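Side-chain contact in probable Ni/Fe-hydrogenase 1 B-type cytochrome subunit (Escherichia coli K-12, PDB 6G94), which is a probable b-type cytochrome of the inner membrane that binds heme and probably passes electrons for hydrogenase 1: residues F163-V166 and V167-F170. Sequence-based numbering, arbitrary orientation.
Sequences FRYV and VEFF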
ATOM      1  N   PHE I 163      38.981 -25.952 -16.429  1.00 66.19           N
ATOM      2  CA  PHE I 163      37.561 -26.171 -16.157  1.00 66.92           C
ATOM      3  C   PHE I 163      36.612 -25.683 -17.229  1.00 66.16           C
ATOM      4  O   PHE I 163      35.428 -26.015 -17.227  1.00 63.61           O
ATOM      5  CB  PHE I 163      37.197 -25.538 -14.837  1.00 67.61           C
ATOM      6  CG  PHE I 163      37.851 -26.196 -13.684  1.00 71.05           C
ATOM      7  CD1 PHE I 163      37.342 -27.369 -13.166  1.00 70.70           C
ATOM      8  CD2 PHE I 163      38.998 -25.664 -13.132  1.00 76.30           C
ATOM      9  CE1 PHE I 163      37.953 -27.996 -12.093  1.00 72.19           C
ATOM     10  CE2 PHE I 163      39.623 -26.284 -12.056  1.00 78.41           C
ATOM     11  CZ  PHE I 163      39.096 -27.453 -11.534  1.00 73.74           C
ATOM     12  N   ARG I 164      37.140 -24.890 -18.145  1.00 68.20           N
ATOM     13  CA  ARG I 164      36.332 -24.341 -19.227  1.00 67.64           C
ATOM     14  C   ARG I 164      36.309 -25.264 -20.433  1.00 64.65           C
ATOM     15  O   ARG I 164      36.132 -24.844 -21.546  1.00 65.23           O
ATOM     16  CB  ARG I 164      36.817 -22.940 -19.596  1.00 68.26           C
ATOM     17  CG  ARG I 164      36.331 -21.857 -18.663  1.00 67.92           C
ATOM     18  CD  ARG I 164      36.540 -20.493 -19.300  1.00 71.95           C
ATOM     19  NE  ARG I 164      37.917 -20.053 -19.107  1.00 74.15           N
ATOM     20  CZ  ARG I 164      38.642 -19.416 -20.014  1.00 76.88           C
ATOM     21  NH1 ARG I 164      38.123 -19.130 -21.210  1.00 78.07           N
ATOM     22  NH2 ARG I 164      39.890 -19.073 -19.718  1.00 74.44           N
ATOM     23  N   TYR I 165      36.527 -26.534 -20.176  1.00 62.62           N
ATOM     24  CA  TYR I 165      36.349 -27.590 -21.142  1.00 60.66           C
ATOM     25  C   TYR I 165      35.112 -28.309 -20.689  1.00 57.41           C
ATOM     26  O   TYR I 165      34.390 -28.849 -21.490  1.00 56.55           O
ATOM     27  CB  TYR I 165      37.535 -28.550 -21.137  1.00 62.50           C
ATOM     28  CG  TYR I 165      38.727 -28.078 -21.939  1.00 65.82           C
ATOM     29  CD1 TYR I 165      38.830 -28.371 -23.280  1.00 66.12           C
ATOM     30  CD2 TYR I 165      39.759 -27.348 -21.347  1.00 67.86           C
ATOM     31  CE1 TYR I 165      39.911 -27.950 -24.019  1.00 67.33           C
ATOM     32  CE2 TYR I 165      40.846 -26.918 -22.082  1.00 68.01           C
ATOM     33  CZ  TYR I 165      40.909 -27.227 -23.420  1.00 69.17           C
ATOM     34  OH  TYR I 165      41.965 -26.813 -24.175  1.00 72.06           O
ATOM     35  N   VAL I 166      34.878 -28.314 -19.382  1.00 56.91           N
ATOM     36  CA  VAL I 166      33.708 -28.924 -18.793  1.00 58.58           C
ATOM     37  C   VAL I 166      32.490 -28.242 -19.353  1.00 62.35           C
ATOM     38  O   VAL I 166      31.490 -28.886 -19.639  1.00 65.54           O
ATOM     39  CB  VAL I 166      33.685 -28.747 -17.281  1.00 57.11           C
ATOM     40  CG1 VAL I 166      32.432 -29.369 -16.700  1.00 55.08           C
ATOM     41  CG2 VAL I 166      34.935 -29.337 -16.654  1.00 58.58           C
ATOM     42  N   VAL I 167      32.598 -26.931 -19.513  1.00 58.46           N
ATOM     43  CA  VAL I 167      31.530 -26.135 -20.027  1.00 55.21           C
ATOM     44  C   VAL I 167      31.289 -26.502 -21.484  1.00 56.97           C
ATOM     45  O   VAL I 167      30.175 -26.782 -21.867  1.00 56.06           O
ATOM     46  CB  VAL I 167      31.862 -24.658 -19.816  1.00 54.60           C
ATOM     47  CG1 VAL I 167      30.977 -23.753 -20.659  1.00 55.72           C
ATOM     48  CG2 VAL I 167      31.718 -24.327 -18.348  1.00 51.98           C
ATOM     49  N   GLU I 168      32.349 -26.525 -22.282  1.00 59.52           N
ATOM     50  CA  GLU I 168      32.243 -26.851 -23.702  1.00 58.60           C
ATOM     51  C   GLU I 168      31.715 -28.252 -23.896  1.00 57.98           C
ATOM     52  O   GLU I 168      30.987 -28.510 -24.847  1.00 59.61           O
ATOM     53  CB  GLU I 168      33.581 -26.672 -24.416  1.00 59.05           C
ATOM     54  CG  GLU I 168      34.315 -25.403 -24.031  1.00 61.99           C
ATOM     55  CD  GLU I 168      35.644 -25.228 -24.742  1.00 66.58           C
ATOM     56  OE1 GLU I 168      35.954 -26.051 -25.610  1.00 72.06           O
ATOM     57  OE2 GLU I 168      36.389 -24.272 -24.448  1.00 63.35           O
ATOM     58  N   PHE I 169      32.082 -29.144 -22.982  1.00 54.63           N
ATOM     59  CA  PHE I 169      31.607 -30.501 -22.998  1.00 52.88           C
ATOM     60  C   PHE I 169      30.088 -30.562 -22.847  1.00 52.29           C
ATOM     61  O   PHE I 169      29.408 -31.174 -23.640  1.00 53.09           O
ATOM     62  CB  PHE I 169      32.288 -31.329 -21.911  1.00 52.46           C
ATOM     63  CG  PHE I 169      31.636 -32.651 -21.681  1.00 50.99           C
ATOM     64  CD1 PHE I 169      31.848 -33.701 -22.553  1.00 50.52           C
ATOM     65  CD2 PHE I 169      30.756 -32.805 -20.644  1.00 49.98           C
ATOM     66  CE1 PHE I 169      31.216 -34.890 -22.380  1.00 49.96           C
ATOM     67  CE2 PHE I 169      30.120 -34.001 -20.456  1.00 50.29           C
ATOM     68  CZ  PHE I 169      30.356 -35.046 -21.325  1.00 50.58           C
ATOM     69  N   PHE I 170      29.562 -29.927 -21.818  1.00 51.89           N
ATOM     70  CA  PHE I 170      28.132 -29.857 -21.642  1.00 53.73           C
ATOM     71  C   PHE I 170      27.410 -29.188 -22.810  1.00 55.98           C
ATOM     72  O   PHE I 170      26.279 -29.523 -23.097  1.00 58.86           O
ATOM     73  CB  PHE I 170      27.800 -29.230 -20.309  1.00 53.64           C
ATOM     74  CG  PHE I 170      27.938 -30.182 -19.180  1.00 57.28           C
ATOM     75  CD1 PHE I 170      27.054 -31.225 -19.042  1.00 60.11           C
ATOM     76  CD2 PHE I 170      28.977 -30.084 -18.279  1.00 60.19           C
ATOM     77  CE1 PHE I 170      27.194 -32.147 -18.006  1.00 61.52           C
ATOM     78  CE2 PHE I 170      29.115 -30.996 -17.241  1.00 59.48           C
ATOM     79  CZ  PHE I 170      28.221 -32.031 -17.101  1.00 57.88           C
TER
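The F170 ring meets V166 CG1 at its edge, in the ring plane, with CE2 3.7 Å from that methyl; one face is covered by F169, whose CD2 sits 4.0 Å above the plane over the ring centre. The edge of the F169 ring, in turn, lies near V166 O. This is i to i+4 packing in the first turn of the short helix 166-172, in a connection predicted to be periplasmic, between the long helices 130-151 and 177-203 of the cytochrome b561-like bundle. V166 and F170 run side by side in the same direction: CG1 of V166, anti to its own N (chi1 179°), is the branch that reaches the ring. V166 also rests on I145 and A149 of helix 130-151, while F170 packs against W183, D179 and I180 of helix 177-203, so the pair joins the short helix to both neighbours. On another side of the helix, E168, its CG beside the backbone N, runs straight beyond CG back toward R164, with E168 CG 3.1 Å from R164 O. E168 OE2 forms a salt bridge outside this turn, with a basic side chain from a different protein of the assembly; R164 NH1 stays 6.3 Å from E168 OE2, too far for direct pairing. An alanine at E168 would remove the carboxylate and probably leave that basic group without its acidic mate at the interface. Two backbone bonds span the turn: F169 N donates to Y165 O at 2.8 Å, and F170 N donates to V166 O at 3.1 Å, nearly straight, with an N-H...O angle of 171°.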